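Side-chain contacts in gentamicin resistance protein (Enterococcus gallinarum, PDB 6CTZ), which probably inactivates gentamicin, kanamycin and related aminoglycosides by transferring a phosphate from a guanine nucleotide to the antibiotic's 2''-hydroxyl: residues 129-134 against 218-223; 237-242 against 253-258. The protein carries 2 engineered substitutions. All coordinates share one frame; numbering follows the deposited sequence.

Contact 1. Residues 129-134 against 218-223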
loop_
_atom_site.group_PDB
_atom_site.type_symbol
_atom_site.label_atom_id
_atom_site.label_comp_id
_atom_site.label_asym_id
_atom_site.label_seq_id
_atom_site.Cartn_x
_atom_site.Cartn_y
_atom_site.Cartn_z
ATOM N N GLU A 129 -19.758 -0.636 -6.357
ATOM C CA GLU A 129 -20.529 -1.876 -6.253
ATOM C C GLU A 129 -19.844 -3.035 -6.968
ATOM O O GLU A 129 -19.904 -4.174 -6.494
ATOM C CB GLU A 129 -21.959 -1.671 -6.760
ATOM C CG GLU A 129 -22.114 -1.455 -8.261
ATOM C CD GLU A 129 -21.877 -0.023 -8.723
ATOM O OE1 GLU A 129 -21.443 0.837 -7.912
ATOM O OE2 GLU A 129 -22.130 0.232 -9.919
ATOM N N THR A 130 -19.164 -2.764 -8.085
ATOM C CA THR A 130 -18.421 -3.821 -8.763
ATOM C C THR A 130 -17.256 -4.293 -7.903
ATOM O O THR A 130 -17.006 -5.500 -7.774
ATOM C CB THR A 130 -17.926 -3.297 -10.108
ATOM O OG1 THR A 130 -19.056 -2.887 -10.892
ATOM C CG2 THR A 130 -17.140 -4.380 -10.857
ATOM N N ALA A 131 -16.538 -3.354 -7.292
ATOM C CA ALA A 131 -15.458 -3.735 -6.391
ATOM C C ALA A 131 -15.971 -4.558 -5.213
ATOM O O ALA A 131 -15.375 -5.587 -4.869
ATOM C CB ALA A 131 -14.720 -2.487 -5.910
ATOM N N ILE A 132 -17.086 -4.140 -4.590
ATOM C CA ILE A 132 -17.614 -4.904 -3.461
ATOM C C ILE A 132 -17.970 -6.323 -3.892
ATOM O O ILE A 132 -17.715 -7.295 -3.166
ATOM C CB ILE A 132 -18.814 -4.186 -2.815
ATOM C CG1 ILE A 132 -18.392 -2.826 -2.251
ATOM C CG2 ILE A 132 -19.418 -5.048 -1.706
ATOM C CD1 ILE A 132 -19.587 -1.958 -1.847
ATOM N N SER A 133 -18.562 -6.464 -5.086
ATOM C CA SER A 133 -18.918 -7.784 -5.600
ATOM C C SER A 133 -17.691 -8.664 -5.810
ATOM O O SER A 133 -17.816 -9.894 -5.815
ATOM C CB SER A 133 -19.696 -7.621 -6.909
ATOM O OG SER A 133 -18.823 -7.420 -8.014
ATOM N N ALA A 134 -16.516 -8.061 -5.992
ATOM C CA ALA A 134 -15.254 -8.768 -6.157
ATOM C C ALA A 134 -14.542 -9.027 -4.835
ATOM O O ALA A 134 -13.366 -9.398 -4.842
ATOM C CB ALA A 134 -14.335 -7.997 -7.110
ATOM N N ALA A 218 -6.591 -3.258 -1.101
ATOM C CA ALA A 218 -7.679 -2.559 -1.774
ATOM C C ALA A 218 -8.935 -2.569 -0.912
ATOM O O ALA A 218 -9.287 -3.579 -0.292
ATOM C CB ALA A 218 -7.972 -3.188 -3.137
ATOM N N ALA A 219 -9.605 -1.422 -0.858
ATOM C CA ALA A 219 -10.739 -1.256 0.039
ATOM C C ALA A 219 -11.658 -0.193 -0.539
ATOM O O ALA A 219 -11.249 0.612 -1.378
ATOM C CB ALA A 219 -10.282 -0.851 1.445
ATOM N N ILE A 220 -12.911 -0.206 -0.099
ATOM C CA ILE A 220 -13.808 0.923 -0.317
ATOM C C ILE A 220 -13.660 1.797 0.921
ATOM O O ILE A 220 -14.084 1.409 2.017
ATOM C CB ILE A 220 -15.264 0.475 -0.510
ATOM C CG1 ILE A 220 -15.371 -0.529 -1.668
ATOM C CG2 ILE A 220 -16.152 1.698 -0.723
ATOM C CD1 ILE A 220 -14.758 -0.046 -2.953
ATOM N N SER A 221 -12.997 2.938 0.772
ATOM C CA SER A 221 -12.631 3.723 1.945
ATOM C C SER A 221 -12.413 5.175 1.531
ATOM O O SER A 221 -12.867 5.608 0.466
ATOM C CB SER A 221 -11.390 3.111 2.619
ATOM O OG SER A 221 -11.197 3.643 3.917
ATOM N N ASP A 222 -11.719 5.921 2.371
ATOM C CA ASP A 222 -11.506 7.336 2.124
ATOM C C ASP A 222 -10.434 7.499 1.053
ATOM O O ASP A 222 -9.295 7.070 1.267
ATOM C CB ASP A 222 -11.044 7.986 3.420
ATOM C CG ASP A 222 -10.950 9.494 3.333
ATOM O OD1 ASP A 222 -10.868 10.060 2.214
ATOM O OD2 ASP A 222 -10.943 10.119 4.409
ATOM N N PRO A 223 -10.745 8.111 -0.098
ATOM C CA PRO A 223 -9.713 8.270 -1.137
ATOM C C PRO A 223 -8.493 9.038 -0.665
ATOM O O PRO A 223 -7.395 8.841 -1.201
ATOM C CB PRO A 223 -10.458 8.989 -2.270
ATOM C CG PRO A 223 -11.612 9.689 -1.574
ATOM C CD PRO A 223 -12.022 8.736 -0.491
#
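I132, in the last turn of helix 128-133, faces I220 at a corner of the chain in 218-223, with their CA atoms 7.6 Å apart. I220 is the one residue of its segment that touches the helix, and it reaches two neighbouring helix positions. Its CG1 meets CG1 of I132 at 3.8 Å. One bond further out, its CD1 rests on CB of A131, also at 3.8 Å. The two isoleucine side chains cross at about a right angle, CG1 against CG1. In I220 the CG1 branch lies beside its own backbone N (chi1 -56°), and a second bend (chi2 -53°) carries CD1 over to A131. The CB of A131 points at the loop. CB of I132 does not, but its CG1 branch reaches across. A131 and I220 are buried, while I132 lies at the exposed margin. No hydrogen bond joins the two segments; the contact is purely apolar. L188 of strand 187-189 and P186 also pack on I220, and its backbone is hydrogen-bonded to P137 and T139. In this kinase-like phosphotransferase fold, the contact joins a short helix to the loop that follows D217, a residue of the kanamycin pocket. That loop leads on to helix 228-234, which carries further residues of the same pocket.

Contact 2. Residues 237-242 against 253-258. Engineered in segment 253-258: L254 (natural residue His).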
loop_
_atom_site.group_PDB
_atom_site.type_symbol
_atom_site.label_atom_id
_atom_site.label_comp_id
_atom_site.label_asym_id
_atom_site.label_seq_id
_atom_site.Cartn_x
_atom_site.Cartn_y
_atom_site.Cartn_z
ATOM N N LEU A 237 6.318 17.986 -0.913
ATOM C CA LEU A 237 6.317 18.725 -2.174
ATOM C C LEU A 237 5.744 17.880 -3.304
ATOM O O LEU A 237 4.873 18.335 -4.059
ATOM C CB LEU A 237 7.725 19.220 -2.509
ATOM C CG LEU A 237 8.139 20.485 -1.758
ATOM C CD1 LEU A 237 9.590 20.804 -2.057
ATOM C CD2 LEU A 237 7.256 21.659 -2.145
ATOM N N PHE A 238 6.196 16.629 -3.413
ATOM C CA PHE A 238 5.667 15.749 -4.448
ATOM C C PHE A 238 4.192 15.463 -4.218
ATOM O O PHE A 238 3.393 15.460 -5.166
ATOM C CB PHE A 238 6.459 14.443 -4.486
ATOM C CG PHE A 238 5.960 13.484 -5.517
ATOM C CD1 PHE A 238 6.341 13.622 -6.845
ATOM C CD2 PHE A 238 5.090 12.462 -5.172
ATOM C CE1 PHE A 238 5.877 12.749 -7.802
ATOM C CE2 PHE A 238 4.625 11.588 -6.133
ATOM C CZ PHE A 238 5.018 11.738 -7.450
ATOM N N THR A 239 3.810 15.219 -2.963
ATOM C CA THR A 239 2.414 14.937 -2.660
ATOM C C THR A 239 1.522 16.099 -3.076
ATOM O O THR A 239 0.446 15.889 -3.653
ATOM C CB THR A 239 2.270 14.625 -1.170
ATOM O OG1 THR A 239 3.036 13.456 -0.859
ATOM C CG2 THR A 239 0.832 14.368 -0.806
ATOM N N ARG A 240 1.963 17.332 -2.810
ATOM C CA ARG A 240 1.181 18.501 -3.205
ATOM C C ARG A 240 1.058 18.611 -4.718
ATOM O O ARG A 240 0.042 19.103 -5.218
ATOM C CB ARG A 240 1.806 19.765 -2.614
ATOM C CG ARG A 240 1.511 19.949 -1.140
ATOM C CD ARG A 240 2.289 21.132 -0.561
ATOM N NE ARG A 240 1.887 21.449 0.809
ATOM C CZ ARG A 240 0.898 22.285 1.120
ATOM N NH1 ARG A 240 0.206 22.887 0.160
ATOM N NH2 ARG A 240 0.591 22.500 2.392
ATOM N N GLN A 241 2.079 18.161 -5.465
ATOM C CA GLN A 241 1.995 18.140 -6.924
ATOM C C GLN A 241 0.922 17.167 -7.400
ATOM O O GLN A 241 0.160 17.480 -8.320
ATOM C CB GLN A 241 3.339 17.731 -7.531
ATOM C CG GLN A 241 4.484 18.712 -7.396
ATOM C CD GLN A 241 5.745 18.185 -8.074
ATOM O OE1 GLN A 241 6.593 17.555 -7.437
ATOM N NE2 GLN A 241 5.859 18.421 -9.378
ATOM N N VAL A 242 0.865 15.975 -6.803
ATOM C CA VAL A 242 -0.195 15.022 -7.138
ATOM C C VAL A 242 -1.561 15.619 -6.820
ATOM O O VAL A 242 -2.486 15.574 -7.641
ATOM C CB VAL A 242 0.026 13.682 -6.413
ATOM C CG1 VAL A 242 -1.108 12.721 -6.757
ATOM C CG2 VAL A 242 1.379 13.058 -6.797
ATOM N N THR A 253 -5.278 22.094 4.502
ATOM C CA THR A 253 -6.129 21.232 5.314
ATOM C C THR A 253 -5.962 19.768 4.918
ATOM O O THR A 253 -5.872 18.891 5.787
ATOM C CB THR A 253 -7.588 21.666 5.181
ATOM O OG1 THR A 253 -7.716 23.020 5.628
ATOM C CG2 THR A 253 -8.501 20.774 6.006
ATOM N N LEU A 254 -5.899 19.487 3.612
ATOM C CA LEU A 254 -5.758 18.108 3.165
ATOM C C LEU A 254 -4.425 17.515 3.612
ATOM O O LEU A 254 -4.364 16.349 4.027
ATOM C CB LEU A 254 -5.930 18.026 1.645
ATOM C CG LEU A 254 -5.814 16.626 1.032
ATOM C CD1 LEU A 254 -6.781 15.619 1.648
ATOM C CD2 LEU A 254 -6.032 16.725 -0.465
ATOM N N ILE A 255 -3.343 18.301 3.545
ATOM C CA ILE A 255 -2.051 17.806 4.016
ATOM C C ILE A 255 -2.099 17.516 5.510
ATOM O O ILE A 255 -1.544 16.517 5.982
ATOM C CB ILE A 255 -0.917 18.781 3.643
ATOM C CG1 ILE A 255 -0.590 18.686 2.153
ATOM C CG2 ILE A 255 0.321 18.555 4.512
ATOM C CD1 ILE A 255 0.138 17.394 1.743
ATOM N N ARG A 256 -2.762 18.383 6.283
ATOM C CA ARG A 256 -2.936 18.101 7.706
ATOM C C ARG A 256 -3.665 16.777 7.914
ATOM O O ARG A 256 -3.234 15.935 8.713
ATOM C CB ARG A 256 -3.671 19.248 8.400
ATOM C CG ARG A 256 -4.008 18.927 9.851
ATOM C CD ARG A 256 -2.771 18.660 10.703
ATOM N NE ARG A 256 -1.822 19.772 10.677
ATOM C CZ ARG A 256 -1.869 20.822 11.488
ATOM N NH1 ARG A 256 -2.817 20.920 12.414
ATOM N NH2 ARG A 256 -0.955 21.773 11.369
ATOM N N LYS A 257 -4.763 16.567 7.183
ATOM C CA LYS A 257 -5.488 15.305 7.288
ATOM C C LYS A 257 -4.585 14.115 6.979
ATOM O O LYS A 257 -4.555 13.130 7.726
ATOM C CB LYS A 257 -6.668 15.316 6.324
ATOM C CG LYS A 257 -7.529 14.074 6.414
ATOM C CD LYS A 257 -8.653 14.095 5.399
ATOM C CE LYS A 257 -9.416 12.786 5.399
ATOM N NZ LYS A 257 -10.517 12.782 4.396
ATOM N N VAL A 258 -3.844 14.189 5.869
ATOM C CA VAL A 258 -2.978 13.069 5.515
ATOM C C VAL A 258 -1.869 12.897 6.551
ATOM O O VAL A 258 -1.469 11.768 6.860
ATOM C CB VAL A 258 -2.434 13.239 4.084
ATOM C CG1 VAL A 258 -1.522 12.067 3.719
ATOM C CG2 VAL A 258 -3.572 13.300 3.100
#
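R240 turns its CG beside the backbone N and then runs extended from CG to NE, and a quarter turn at chi4 (-89°) presents a guanidinium face to I255. In I255, chi1 (-75°) sets CG1 beside the backbone N, under that face and displaced toward its rim. Its chi2 (-72°) then turns CD1 toward CG of R240 and CG2 of T239. The closest approach is CG1 of I255 to NE of R240, 3.9 Å. CZ and NH2 of R240 both lie 4.0 Å from the same carbon. The two side chains cross at about a right angle. Further back, CD1 of I255 sits 4.1 Å from CG of R240 and 4.0 Å from CG2 of T239. The T239 methyl therefore faces the isoleucine, while its OG1 is hydrogen-bonded to O of G235, the residue just before the helix. M243 and E236 of helix 236-246 also touch I255. No hydrogen bond crosses between the two segments. The charge of R240 is met by two acids outside them: NE pairs with E236, and NH2 with D252 at the start of helix 251-276. These two pairings probably help fix the guanidinium's rotation. Its polar rim can serve the carboxylates while its face packs on hydrocarbon.

Contact 1 closes before contact 2 opens along the chain, and their centres lie about 23 Å apart. Contact 1 ties helix 128-133 to the loop after strand 209-212. Contact 2 pairs helix 236-246 with helix 251-276. The two still touch directly: OD2 of D222 forms a salt bridge of 2.7 Å with NZ of K257. K257 also pairs with D224, so one lysine of helix 251-276 holds two acids in the later part of the loop. All four segments belong to the phosphotransferase fold. The bridge thus fastens the loop leading away from D217 to a long helix that also bears kanamycin-pocket residues, D265 among them.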